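Local coordinates for soluble lytic murein transglycosylase (Pseudomonas aeruginosa, PDB 5OHU), which cleaves the glycan strands of bacterial peptidoglycan as a lytic transglycosylase, acting both exolytically and endolytically, at residues R101-L106 with K113-Y118; A480-E485 with W495-T500; K487-H492 with L553-L558. One frame throughout, in Å; residues are numbered along the deposited sequence.

Contact 1 of 3, residues R101-L106 with K113-Y118; sequences RWLRLL and KTFVNY
The CG2 methyl of Thr114 is the bump that fills the hollow between Trp102 and Leu106, 3.5 Å from Trp102 CH2 and 3.7 Å from Leu106 CD1. Leu106 itself helps to shape this hollow, because its CD1 also sits over the centre of the indole face. Carried by CG anti to the backbone N (chi1 -171°), the indole continues past Thr114 and turns its edge to Tyr118. The result is a T-shaped pair, in which Trp102 CZ3 stands above the phenol face, off toward its rim and 3.8 Å from Tyr118 CD2, with the planes at 68°. Leu103, next in the chain, supplies a second bump. Its CD1 is wedged between the backbone and ring of Phe115, 3.2 Å from Phe115 O and 3.3 Å from Phe115 CD2, a tight fit, while CD2 leans on Tyr118 CB. These interlocking side chains join helices 95-108 and 112-118 as a short antiparallel hairpin, with segment axes 9.1 Å apart at an angle of 150°. Helix 79-88 covers the Trp102 and Thr114 side, and helix 126-138 the side of Leu103 and Phe115. No hydrogen bond or salt bridge crosses between the segments, and Thr114 OG1 is bonded to Asp111 in the turn. Cohesion therefore rests on apolar and aromatic shape matching within the helical N-terminal part of the protein.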
# COMPACT_ATOMS: atom_id res chain seq x y z
N ARG A 101 0.02 -27.44 -2.88
CA ARG A 101 0.77 -28.69 -2.78
C ARG A 101 0.02 -29.85 -3.43
O ARG A 101 0.60 -30.63 -4.18
CB ARG A 101 1.03 -28.99 -1.32
CG ARG A 101 2.24 -28.32 -0.83
CD ARG A 101 2.15 -28.11 0.64
NE ARG A 101 3.23 -27.22 1.04
CZ ARG A 101 3.37 -26.72 2.25
NH1 ARG A 101 2.48 -27.02 3.18
NH2 ARG A 101 4.38 -25.91 2.50
N TRP A 102 -1.27 -29.97 -3.14
CA TRP A 102 -2.05 -31.06 -3.73
C TRP A 102 -2.15 -30.92 -5.24
O TRP A 102 -1.89 -31.88 -5.98
CB TRP A 102 -3.42 -31.11 -3.09
CG TRP A 102 -4.19 -32.28 -3.46
CD1 TRP A 102 -3.78 -33.58 -3.43
CD2 TRP A 102 -5.53 -32.30 -3.95
NE1 TRP A 102 -4.78 -34.40 -3.88
CE2 TRP A 102 -5.87 -33.64 -4.19
CE3 TRP A 102 -6.48 -31.30 -4.21
CZ2 TRP A 102 -7.12 -34.02 -4.67
CZ3 TRP A 102 -7.72 -31.67 -4.67
CH2 TRP A 102 -8.03 -33.02 -4.90
N LEU A 103 -2.52 -29.73 -5.74
CA LEU A 103 -2.66 -29.54 -7.19
C LEU A 103 -1.35 -29.83 -7.91
O LEU A 103 -1.35 -30.36 -9.02
CB LEU A 103 -3.16 -28.12 -7.51
CG LEU A 103 -4.66 -27.78 -7.38
CD1 LEU A 103 -5.45 -28.20 -8.59
CD2 LEU A 103 -5.28 -28.46 -6.18
N ARG A 104 -0.22 -29.49 -7.28
CA ARG A 104 1.09 -29.87 -7.80
C ARG A 104 1.21 -31.39 -7.95
O ARG A 104 1.56 -31.90 -9.02
CB ARG A 104 2.15 -29.30 -6.86
CG ARG A 104 3.55 -29.25 -7.34
CD ARG A 104 4.46 -28.85 -6.17
NE ARG A 104 4.54 -27.40 -5.96
CZ ARG A 104 4.64 -26.83 -4.76
NH1 ARG A 104 4.64 -27.57 -3.66
NH2 ARG A 104 4.73 -25.51 -4.66
N LEU A 105 0.89 -32.13 -6.88
CA LEU A 105 0.84 -33.58 -6.99
C LEU A 105 -0.09 -34.04 -8.11
O LEU A 105 0.28 -34.90 -8.92
CB LEU A 105 0.40 -34.19 -5.66
CG LEU A 105 1.41 -34.08 -4.51
CD1 LEU A 105 0.83 -34.69 -3.25
CD2 LEU A 105 2.75 -34.74 -4.86
N LEU A 106 -1.30 -33.49 -8.18
CA LEU A 106 -2.27 -33.97 -9.17
C LEU A 106 -1.73 -33.78 -10.58
O LEU A 106 -1.92 -34.65 -11.45
CB LEU A 106 -3.60 -33.23 -9.03
CG LEU A 106 -4.38 -33.42 -7.74
CD1 LEU A 106 -5.55 -32.47 -7.74
CD2 LEU A 106 -4.82 -34.90 -7.60
N LYS A 113 -8.15 -34.27 -14.54
CA LYS A 113 -9.56 -34.03 -14.27
C LYS A 113 -9.77 -33.49 -12.86
O LYS A 113 -10.60 -32.59 -12.65
CB LYS A 113 -10.37 -35.31 -14.47
CG LYS A 113 -10.55 -35.71 -15.93
CD LYS A 113 -11.44 -36.95 -16.05
CE LYS A 113 -11.81 -37.26 -17.49
NZ LYS A 113 -10.79 -38.11 -18.16
N THR A 114 -9.03 -34.02 -11.89
CA THR A 114 -9.11 -33.52 -10.52
C THR A 114 -8.43 -32.16 -10.38
O THR A 114 -8.89 -31.30 -9.63
CB THR A 114 -8.49 -34.54 -9.57
OG1 THR A 114 -9.03 -35.84 -9.84
CG2 THR A 114 -8.77 -34.16 -8.13
N PHE A 115 -7.31 -31.97 -11.09
CA PHE A 115 -6.65 -30.67 -11.08
C PHE A 115 -7.60 -29.56 -11.50
O PHE A 115 -7.75 -28.56 -10.79
CB PHE A 115 -5.43 -30.70 -12.00
CG PHE A 115 -4.69 -29.38 -12.07
CD1 PHE A 115 -5.04 -28.43 -13.01
CD2 PHE A 115 -3.64 -29.12 -11.21
CE1 PHE A 115 -4.36 -27.20 -13.08
CE2 PHE A 115 -2.96 -27.91 -11.26
CZ PHE A 115 -3.31 -26.95 -12.21
N VAL A 116 -8.27 -29.71 -12.66
CA VAL A 116 -9.10 -28.60 -13.11
C VAL A 116 -10.34 -28.44 -12.26
O VAL A 116 -10.91 -27.35 -12.22
CB VAL A 116 -9.51 -28.67 -14.60
CG1 VAL A 116 -8.31 -28.50 -15.50
CG2 VAL A 116 -10.33 -29.94 -14.94
N ASN A 117 -10.80 -29.49 -11.58
CA ASN A 117 -11.94 -29.29 -10.71
C ASN A 117 -11.59 -28.36 -9.56
O ASN A 117 -12.47 -27.68 -9.02
CB ASN A 117 -12.43 -30.63 -10.15
CG ASN A 117 -13.25 -31.42 -11.16
OD1 ASN A 117 -13.59 -30.91 -12.23
ND2 ASN A 117 -13.58 -32.66 -10.81
N TYR A 118 -10.32 -28.31 -9.17
CA TYR A 118 -9.91 -27.55 -8.00
C TYR A 118 -8.98 -26.38 -8.28
O TYR A 118 -8.71 -25.62 -7.35
CB TYR A 118 -9.26 -28.47 -6.97
CG TYR A 118 -10.31 -29.30 -6.29
CD1 TYR A 118 -10.99 -28.81 -5.20
CD2 TYR A 118 -10.67 -30.53 -6.80
CE1 TYR A 118 -11.98 -29.55 -4.60
CE2 TYR A 118 -11.65 -31.27 -6.22
CZ TYR A 118 -12.30 -30.78 -5.11
OH TYR A 118 -13.29 -31.53 -4.53

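Contact 2 of 3, residues A480-E485 with W495-T500; sequences ATLVRE and WIFAIT. With PO4 (phosphate ion), chain I.
Leu482 lies on the ring of Phe497 and forms the tight centre of a helix pair in the lysozyme-like SLT domain. Helices 479-488 and 493-504 meet here, their segment axes 9.9 Å apart at closest and 126° between their directions. The methyl CD1 of Leu482 comes down over the middle of the phenyl face, 3.4 Å from the ring centroid and only 9° off the normal, a well-centred CH-pi contact. CD1 is anti to CA (chi2 -174°), which carries this methyl to the ring centre, while CB stays by the rim, 3.4 Å from Phe497 CE1. The other methyl, CD2, faces Ile496 CG1 more loosely at 4.2 Å, and Ile551 of helix 547-564 closes in on Leu482 as well. Toward the rim the packing thins: Val483, partly exposed, meets the edge of the same phenyl with CG2, 3.9 Å from Phe497 CE1. Thr481 takes no part in the packing. Its OG1 lies 3.0 Å from O4 of a phosphate ion, probably from the crystallisation liquor, which His478 ND1 also binds; Asp548 is a further partner of this hydroxyl. On the second helix, the carbonyl of Ile496 takes two bonds from Thr500, whose N and OG1 approach Ile496 O from opposite faces of the carbonyl plane, each at 2.9 Å.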
# COMPACT_ATOMS: atom_id res chain seq x y z
N ALA A 480 -2.10 8.17 30.26
CA ALA A 480 -1.43 8.91 31.32
C ALA A 480 0.02 9.21 30.94
O ALA A 480 0.50 10.33 31.10
CB ALA A 480 -1.50 8.14 32.65
N THR A 481 0.73 8.20 30.43
CA THR A 481 2.10 8.41 29.96
C THR A 481 2.14 9.31 28.72
O THR A 481 3.04 10.14 28.59
CB THR A 481 2.76 7.07 29.65
OG1 THR A 481 2.71 6.23 30.82
CG2 THR A 481 4.23 7.28 29.25
N LEU A 482 1.18 9.17 27.80
CA LEU A 482 1.17 10.04 26.62
C LEU A 482 1.05 11.51 27.01
O LEU A 482 1.79 12.36 26.50
CB LEU A 482 0.05 9.64 25.67
CG LEU A 482 0.24 8.37 24.83
CD1 LEU A 482 -0.90 8.20 23.86
CD2 LEU A 482 1.50 8.48 24.00
N VAL A 483 0.13 11.83 27.93
CA VAL A 483 -0.09 13.21 28.34
C VAL A 483 1.12 13.74 29.12
O VAL A 483 1.57 14.87 28.90
CB VAL A 483 -1.40 13.31 29.14
CG1 VAL A 483 -1.60 14.71 29.73
CG2 VAL A 483 -2.59 12.95 28.22
N ARG A 484 1.67 12.92 30.02
CA ARG A 484 2.83 13.34 30.80
C ARG A 484 4.03 13.64 29.92
O ARG A 484 4.67 14.69 30.05
CB ARG A 484 3.16 12.25 31.83
CG ARG A 484 4.45 12.53 32.58
CD ARG A 484 4.76 11.46 33.58
NE ARG A 484 3.56 11.14 34.35
CZ ARG A 484 3.01 9.93 34.45
NH1 ARG A 484 3.57 8.91 33.82
NH2 ARG A 484 1.92 9.77 35.19
N GLU A 485 4.38 12.73 29.00
CA GLU A 485 5.57 12.98 28.20
C GLU A 485 5.34 14.11 27.22
O GLU A 485 6.26 14.89 26.94
CB GLU A 485 6.03 11.72 27.48
CG GLU A 485 6.20 10.54 28.45
CD GLU A 485 7.43 10.70 29.33
OE1 GLU A 485 8.42 11.32 28.86
OE2 GLU A 485 7.38 10.24 30.50
N TRP A 495 -1.20 15.79 19.56
CA TRP A 495 -0.29 15.47 18.47
C TRP A 495 0.37 14.12 18.68
O TRP A 495 0.48 13.32 17.74
CB TRP A 495 0.75 16.58 18.33
CG TRP A 495 1.57 16.50 17.07
CD1 TRP A 495 1.14 16.10 15.82
CD2 TRP A 495 2.96 16.81 16.94
NE1 TRP A 495 2.19 16.16 14.92
CE2 TRP A 495 3.31 16.59 15.58
CE3 TRP A 495 3.94 17.26 17.83
CZ2 TRP A 495 4.61 16.81 15.10
CZ3 TRP A 495 5.24 17.48 17.36
CH2 TRP A 495 5.55 17.26 16.00
N ILE A 496 0.78 13.81 19.91
CA ILE A 496 1.46 12.55 20.14
C ILE A 496 0.49 11.37 20.05
O ILE A 496 0.84 10.30 19.55
CB ILE A 496 2.22 12.61 21.47
CG1 ILE A 496 3.22 11.47 21.59
CG2 ILE A 496 1.28 12.56 22.65
CD1 ILE A 496 4.09 11.59 22.83
N PHE A 497 -0.75 11.53 20.53
CA PHE A 497 -1.78 10.53 20.27
C PHE A 497 -1.96 10.33 18.76
O PHE A 497 -2.05 9.20 18.28
CB PHE A 497 -3.11 10.95 20.88
CG PHE A 497 -3.21 10.72 22.36
CD1 PHE A 497 -2.60 11.58 23.25
CD2 PHE A 497 -3.95 9.66 22.85
CE1 PHE A 497 -2.70 11.38 24.61
CE2 PHE A 497 -4.06 9.45 24.21
CZ PHE A 497 -3.44 10.31 25.09
N ALA A 498 -2.02 11.44 18.01
CA ALA A 498 -2.17 11.36 16.56
C ALA A 498 -1.01 10.62 15.90
O ALA A 498 -1.22 9.77 15.04
CB ALA A 498 -2.29 12.77 15.97
N ILE A 499 0.22 10.95 16.28
CA ILE A 499 1.37 10.29 15.68
C ILE A 499 1.33 8.81 16.02
O ILE A 499 1.58 7.95 15.16
CB ILE A 499 2.67 10.96 16.18
CG1 ILE A 499 2.85 12.34 15.54
CG2 ILE A 499 3.90 10.03 15.98
CD1 ILE A 499 3.47 12.32 14.15
N THR A 500 0.97 8.48 17.26
CA THR A 500 0.86 7.09 17.65
C THR A 500 -0.24 6.38 16.88
O THR A 500 -0.05 5.26 16.39
CB THR A 500 0.61 7.01 19.15
OG1 THR A 500 1.72 7.60 19.83
CG2 THR A 500 0.45 5.58 19.60
P PO4 I . 0.59 3.00 30.99
O1 PO4 I . 1.50 2.77 32.18
O2 PO4 I . -0.70 2.23 31.20
O3 PO4 I . 1.29 2.48 29.76
O4 PO4 I . 0.30 4.48 30.85

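Contact 3 of 3, residues K487-H492 with L553-L558; sequences KNRGLH and LGAAYL
Arg489 lays the aliphatic part of its side chain across helix 547-564 at Ala555 and Ala556, whose small side chains let the arginine come close to the helix backbone. Its CB begins the contact 4.1 Å from Ala555 O, and CG continues it, 3.9 Å from the same oxygen. The chain then bends (chi2 -76°), which puts CD over the next residue, 3.7 Å from Ala556 CA and near the Ala556 methyl. A second bend, at chi3 91°, swings NE out of line with CB and CG. Beyond it the guanidinium lies by the end of helix 479-488: Asn488 CB lies 3.6 Å above its plane, offset toward the rim, and NH1 has a long, weak ion pair with Glu485 OE1. The methylenes thus do the packing, while the charged tip turns back to that helix end, where this ion pair is weak, in a partly exposed position.

Two residues on, Leu491 enters the same surface with one methyl. Its CD1 is 3.8 Å from Ala555 O and 4.0 Å from Leu558 CG, so Ala555 O receives apolar contacts from both Arg489 and Leu491. Leu558 is backed in turn by Trp495 and Ile499, which links this buried leucine pair to helix 493-504. No hydrogen bond joins the two segments.

Between the two packing residues the chain reverses at Gly490, whose phi is positive at 70°. Gly490 N bonds to Lys487 O at 3.1 Å, and Leu491 N reaches back to Ala486 O. Together these bonds make a Schellman motif with Gly490 at C-prime, a glycine-terminated helix end whose flanking side chains here pack on a neighbouring helix of the SLT domain.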
# COMPACT_ATOMS: atom_id res chain seq x y z
N LYS A 487 3.64 16.71 27.96
CA LYS A 487 3.83 17.88 28.81
C LYS A 487 5.31 18.12 29.07
O LYS A 487 5.79 19.25 28.90
CB LYS A 487 3.07 17.69 30.13
CG LYS A 487 3.24 18.87 31.07
CD LYS A 487 2.19 18.89 32.17
CE LYS A 487 2.62 19.81 33.29
NZ LYS A 487 4.02 19.50 33.73
N ASN A 488 6.04 17.07 29.48
CA ASN A 488 7.49 17.17 29.70
C ASN A 488 8.23 17.73 28.48
O ASN A 488 9.16 18.53 28.63
CB ASN A 488 8.07 15.81 30.06
CG ASN A 488 7.64 15.34 31.44
OD1 ASN A 488 6.95 16.05 32.18
ND2 ASN A 488 8.05 14.12 31.79
N ARG A 489 7.85 17.31 27.28
CA ARG A 489 8.56 17.73 26.08
C ARG A 489 7.93 18.96 25.42
O ARG A 489 8.35 19.33 24.32
CB ARG A 489 8.65 16.56 25.09
CG ARG A 489 9.37 15.34 25.65
CD ARG A 489 10.86 15.54 25.69
NE ARG A 489 11.32 16.11 26.97
CZ ARG A 489 11.37 15.47 28.15
NH1 ARG A 489 11.00 14.20 28.24
NH2 ARG A 489 11.80 16.11 29.22
N GLY A 490 6.94 19.58 26.04
CA GLY A 490 6.36 20.79 25.45
C GLY A 490 5.56 20.59 24.18
O GLY A 490 5.51 21.50 23.33
N LEU A 491 4.90 19.45 24.03
CA LEU A 491 4.11 19.14 22.84
C LEU A 491 2.62 19.19 23.14
O LEU A 491 2.19 18.89 24.26
CB LEU A 491 4.46 17.76 22.28
CG LEU A 491 5.96 17.51 22.04
CD1 LEU A 491 6.17 16.13 21.48
CD2 LEU A 491 6.49 18.54 21.09
N HIS A 492 1.84 19.56 22.12
CA HIS A 492 0.40 19.36 22.20
C HIS A 492 0.16 17.87 22.35
O HIS A 492 0.61 17.07 21.52
CB HIS A 492 -0.31 19.89 20.94
CG HIS A 492 -0.14 21.36 20.69
ND1 HIS A 492 -0.81 22.02 19.67
CD2 HIS A 492 0.62 22.30 21.30
CE1 HIS A 492 -0.47 23.29 19.67
NE2 HIS A 492 0.40 23.49 20.65
N LEU A 553 10.86 7.71 24.68
CA LEU A 553 11.80 7.99 23.60
C LEU A 553 11.10 8.60 22.39
O LEU A 553 11.66 9.49 21.75
CB LEU A 553 12.55 6.73 23.20
CG LEU A 553 13.36 6.19 24.38
CD1 LEU A 553 13.95 4.78 24.13
CD2 LEU A 553 14.47 7.18 24.67
N GLY A 554 9.90 8.13 22.07
CA GLY A 554 9.20 8.69 20.92
C GLY A 554 8.82 10.15 21.12
O GLY A 554 8.92 10.96 20.20
N ALA A 555 8.36 10.50 22.33
CA ALA A 555 8.02 11.89 22.61
C ALA A 555 9.24 12.78 22.53
O ALA A 555 9.17 13.89 21.99
CB ALA A 555 7.38 12.02 24.00
N ALA A 556 10.37 12.31 23.07
CA ALA A 556 11.60 13.09 23.01
C ALA A 556 12.03 13.30 21.56
O ALA A 556 12.29 14.44 21.14
CB ALA A 556 12.70 12.38 23.81
N TYR A 557 12.12 12.23 20.77
CA TYR A 557 12.50 12.37 19.37
C TYR A 557 11.54 13.29 18.63
O TYR A 557 11.96 14.18 17.88
CB TYR A 557 12.57 11.01 18.69
CG TYR A 557 12.83 11.16 17.22
CD1 TYR A 557 14.11 11.47 16.76
CD2 TYR A 557 11.81 11.02 16.29
CE1 TYR A 557 14.37 11.63 15.42
CE2 TYR A 557 12.05 11.18 14.94
CZ TYR A 557 13.33 11.48 14.51
OH TYR A 557 13.59 11.66 13.18
N LEU A 558 10.24 13.11 18.84
CA LEU A 558 9.24 13.96 18.21
C LEU A 558 9.45 15.43 18.57
O LEU A 558 9.25 16.33 17.73
CB LEU A 558 7.84 13.49 18.62
CG LEU A 558 6.62 14.16 18.01
CD1 LEU A 558 6.65 14.09 16.49
CD2 LEU A 558 5.36 13.50 18.55

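In the fold
Going from the N terminus, contact 1 comes first and is complete in itself: it closes a six-residue connection and pairs two successive helices. The chain then runs through several hundred largely helical residues before contact 2, whose centre lies about 53 Å from that of contact 1, on the opposite side of the chain's centre. Contact 2 closes a nine-residue connection between helices 479-488 and 493-504. Contact 3 starts inside that connection and spans the 60 residues up to its segment on helix 547-564, so contacts 2 and 3 cross. Their centres are about 8 Å apart and they touch, with Ile496 and Glu485 both packing on Ala555. Together they bind three helices of the SLT domain.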